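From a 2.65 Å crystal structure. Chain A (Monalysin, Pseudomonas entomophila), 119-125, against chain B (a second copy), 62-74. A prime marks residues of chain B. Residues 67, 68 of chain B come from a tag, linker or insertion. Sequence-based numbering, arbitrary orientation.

Chain A (119-125) KRVIVPS
Chain B 62-74: VETISGSGTFVIY

The chain A strand, which includes Val121 to Pro124, meets a hairpin of chain B, whose strands are tied by backbone hydrogen bonds such as Ile65′ N to Phe71′ O (2.8 Å). The N-to-C directions of the chain A strand and the first chain B strand differ by 52°, nearer parallel than antiparallel, with a closest axial approach of 7.6 Å; the contact buries 475 Å².

Lys119 (phi/psi -53/131) makes no contact. Arg120 (-130/154) has its CB sideways, but chi angles of -65°, -173°, -80° and -172° carry the guanidinium to Glu63′. Arg120 NH2 lies 3.3 Å from Glu63′ OE2, a salt bridge whose hydrogen bond is weak (136° at H), with the carboxylate oxygen near the guanidinium plane. Ile73′ CD1, a methyl, makes van der Waals contact with Arg120 NH2 at 3.6 Å, oblique to the guanidinium. One water donates to Arg120 O (2.7 Å) and accepts from Ser66′ N (2.9 Å), bridging carbonyl and amide.

Val121 (-132/136, chi1 76°) points away overall, yet Val121 CG2 lies 3.4 Å from Ser66′ O.

Ile122 (-96/119) sets the register, its CA 5.0 Å from Gly67′ CA in a single beta bridge. Ile122 N donates to Ser66′ O (3.3 Å, 171°), and Ser68′ N donates weakly to Ile122 O (3.3 Å, 153°). Gly67′ (159/-110), like Ser68′ (-136/84) from an engineered linker, adds a CA-H...O contact from its CA to Ile122 O (3.5 Å); an ideal CB would clash, 2.1 Å from Ile122 O. A cis peptide bond precedes Gly69′. The Ile122 side chain (chi1 -174°, chi2 124°) has its CA-to-CB bond toward chain B: Ile122 CB packs 3.9 Å from CG2 of Ile65′ (m, m), while Ile122 CD1 stands 3.8 Å from the Phe71′ ring centroid (chi1 -76°, chi2 75°), 6° off its normal, a CH-pi contact.

Val123 (-121/136, chi1 165°) turns away. Pro124 (-70/144, C-gamma exo) lacks an N-H; its CD makes a close carbon-oxygen contact, 3.1 Å from Ser68′ OG (chi1 39°). Ser125 lies beyond the contact.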

# COMPACT_ATOMS: atom_id res chain seq x y z
N LYS A 119 4.74 -10.69 1.39
CA LYS A 119 4.28 -11.83 2.20
C LYS A 119 4.39 -11.59 3.70
O LYS A 119 5.43 -11.14 4.19
CB LYS A 119 5.00 -13.12 1.78
CG LYS A 119 4.19 -14.39 2.02
CD LYS A 119 4.74 -15.55 1.16
CE LYS A 119 4.06 -16.85 1.55
NZ LYS A 119 2.57 -16.86 1.38
N ARG A 120 3.29 -11.87 4.42
CA ARG A 120 3.16 -11.70 5.87
C ARG A 120 2.61 -12.95 6.55
O ARG A 120 1.90 -13.73 5.92
CB ARG A 120 2.27 -10.48 6.20
CG ARG A 120 2.85 -9.13 5.77
CD ARG A 120 2.04 -7.95 6.26
NE ARG A 120 0.85 -7.71 5.45
CZ ARG A 120 0.05 -6.65 5.57
NH1 ARG A 120 0.31 -5.71 6.47
NH2 ARG A 120 -1.01 -6.52 4.79
N VAL A 121 2.94 -13.13 7.84
CA VAL A 121 2.48 -14.27 8.63
C VAL A 121 1.93 -13.80 9.99
O VAL A 121 2.51 -12.92 10.62
CB VAL A 121 3.53 -15.43 8.74
CG1 VAL A 121 4.66 -15.11 9.72
CG2 VAL A 121 2.87 -16.76 9.10
N ILE A 122 0.78 -14.36 10.39
CA ILE A 122 0.15 -14.06 11.68
C ILE A 122 0.57 -15.15 12.68
O ILE A 122 0.33 -16.34 12.46
CB ILE A 122 -1.37 -13.81 11.56
CG1 ILE A 122 -1.98 -13.36 12.91
CG2 ILE A 122 -2.13 -14.99 10.94
CD1 ILE A 122 -2.70 -12.05 12.84
N VAL A 123 1.25 -14.73 13.75
CA VAL A 123 1.83 -15.60 14.78
C VAL A 123 1.23 -15.24 16.17
O VAL A 123 1.14 -14.05 16.47
CB VAL A 123 3.38 -15.42 14.75
CG1 VAL A 123 4.07 -15.98 15.99
CG2 VAL A 123 3.99 -16.02 13.48
N PRO A 124 0.84 -16.21 17.03
CA PRO A 124 0.36 -15.85 18.38
C PRO A 124 1.53 -15.33 19.23
O PRO A 124 2.65 -15.84 19.07
CB PRO A 124 -0.19 -17.17 18.94
CG PRO A 124 -0.17 -18.15 17.81
CD PRO A 124 0.89 -17.68 16.87
N SER A 125 1.29 -14.33 20.10
CA SER A 125 2.30 -13.70 20.96
C SER A 125 3.19 -14.68 21.75
O SER A 125 4.33 -14.34 22.08
CB SER A 125 1.65 -12.70 21.92
OG SER A 125 0.72 -13.34 22.77
N VAL B 62 -9.60 -6.96 1.32
CA VAL B 62 -8.26 -6.59 0.85
C VAL B 62 -7.47 -7.86 0.50
O VAL B 62 -7.17 -8.10 -0.67
CB VAL B 62 -7.50 -5.70 1.87
CG1 VAL B 62 -6.13 -5.30 1.34
CG2 VAL B 62 -8.31 -4.48 2.26
N GLU B 63 -7.14 -8.65 1.54
CA GLU B 63 -6.36 -9.89 1.43
C GLU B 63 -6.55 -10.77 2.67
O GLU B 63 -7.16 -10.36 3.66
CB GLU B 63 -4.86 -9.58 1.20
CG GLU B 63 -4.15 -8.93 2.38
CD GLU B 63 -2.72 -8.52 2.10
OE1 GLU B 63 -1.84 -9.41 2.05
OE2 GLU B 63 -2.48 -7.30 1.94
N THR B 64 -6.00 -11.99 2.60
CA THR B 64 -6.01 -12.98 3.67
C THR B 64 -4.58 -13.17 4.19
O THR B 64 -3.65 -13.28 3.40
CB THR B 64 -6.67 -14.28 3.17
OG1 THR B 64 -8.02 -14.00 2.77
CG2 THR B 64 -6.69 -15.38 4.21
N ILE B 65 -4.43 -13.17 5.52
CA ILE B 65 -3.16 -13.39 6.21
C ILE B 65 -3.27 -14.76 6.88
O ILE B 65 -4.16 -14.98 7.70
CB ILE B 65 -2.80 -12.24 7.21
CG1 ILE B 65 -2.83 -10.84 6.54
CG2 ILE B 65 -1.48 -12.49 7.94
CD1 ILE B 65 -1.93 -10.60 5.25
N SER B 66 -2.38 -15.69 6.49
CA SER B 66 -2.39 -17.04 7.02
C SER B 66 -1.35 -17.25 8.12
O SER B 66 -0.39 -16.49 8.23
CB SER B 66 -2.23 -18.07 5.91
OG SER B 66 -2.63 -19.35 6.35
N GLY B 67 -1.58 -18.29 8.92
CA GLY B 67 -0.72 -18.67 10.03
C GLY B 67 -1.48 -19.51 11.03
O GLY B 67 -1.86 -20.65 10.73
N SER B 68 -1.74 -18.94 12.21
CA SER B 68 -2.49 -19.60 13.27
C SER B 68 -3.53 -18.65 13.90
O SER B 68 -3.25 -18.01 14.92
CB SER B 68 -1.55 -20.19 14.32
OG SER B 68 -0.46 -19.33 14.57
N GLY B 69 -4.71 -18.53 13.28
CA GLY B 69 -5.10 -19.24 12.06
C GLY B 69 -5.17 -18.32 10.86
O GLY B 69 -4.21 -17.59 10.58
N THR B 70 -6.30 -18.37 10.14
CA THR B 70 -6.58 -17.55 8.96
C THR B 70 -7.25 -16.23 9.37
O THR B 70 -8.24 -16.25 10.11
CB THR B 70 -7.38 -18.40 7.95
OG1 THR B 70 -6.51 -19.41 7.43
CG2 THR B 70 -7.94 -17.59 6.79
N PHE B 71 -6.70 -15.09 8.90
CA PHE B 71 -7.21 -13.75 9.18
C PHE B 71 -7.54 -13.00 7.89
O PHE B 71 -6.87 -13.21 6.88
CB PHE B 71 -6.22 -12.96 10.05
CG PHE B 71 -6.19 -13.35 11.51
CD1 PHE B 71 -5.58 -14.53 11.91
CD2 PHE B 71 -6.73 -12.52 12.48
CE1 PHE B 71 -5.54 -14.89 13.26
CE2 PHE B 71 -6.69 -12.88 13.83
CZ PHE B 71 -6.10 -14.06 14.21
N VAL B 72 -8.58 -12.15 7.92
CA VAL B 72 -9.08 -11.38 6.77
C VAL B 72 -8.89 -9.87 7.00
O VAL B 72 -9.19 -9.38 8.09
CB VAL B 72 -10.57 -11.73 6.48
CG1 VAL B 72 -11.09 -11.02 5.23
CG2 VAL B 72 -10.78 -13.24 6.34
N ILE B 73 -8.40 -9.15 5.97
CA ILE B 73 -8.19 -7.70 6.02
C ILE B 73 -9.32 -6.97 5.28
O ILE B 73 -9.63 -7.32 4.14
CB ILE B 73 -6.77 -7.25 5.54
CG1 ILE B 73 -5.65 -7.97 6.33
CG2 ILE B 73 -6.61 -5.72 5.63
CD1 ILE B 73 -4.21 -7.59 5.92
N TYR B 74 -9.92 -5.96 5.95
CA TYR B 74 -10.99 -5.13 5.39
C TYR B 74 -10.60 -3.65 5.32
O TYR B 74 -9.82 -3.17 6.15
CB TYR B 74 -12.29 -5.30 6.19
CG TYR B 74 -12.93 -6.66 6.07
CD1 TYR B 74 -13.64 -7.03 4.93
CD2 TYR B 74 -12.88 -7.57 7.13
CE1 TYR B 74 -14.24 -8.28 4.82
CE2 TYR B 74 -13.48 -8.82 7.03
CZ TYR B 74 -14.16 -9.17 5.88
OH TYR B 74 -14.76 -10.41 5.77
O HOH W 1 0.03 -15.43 4.89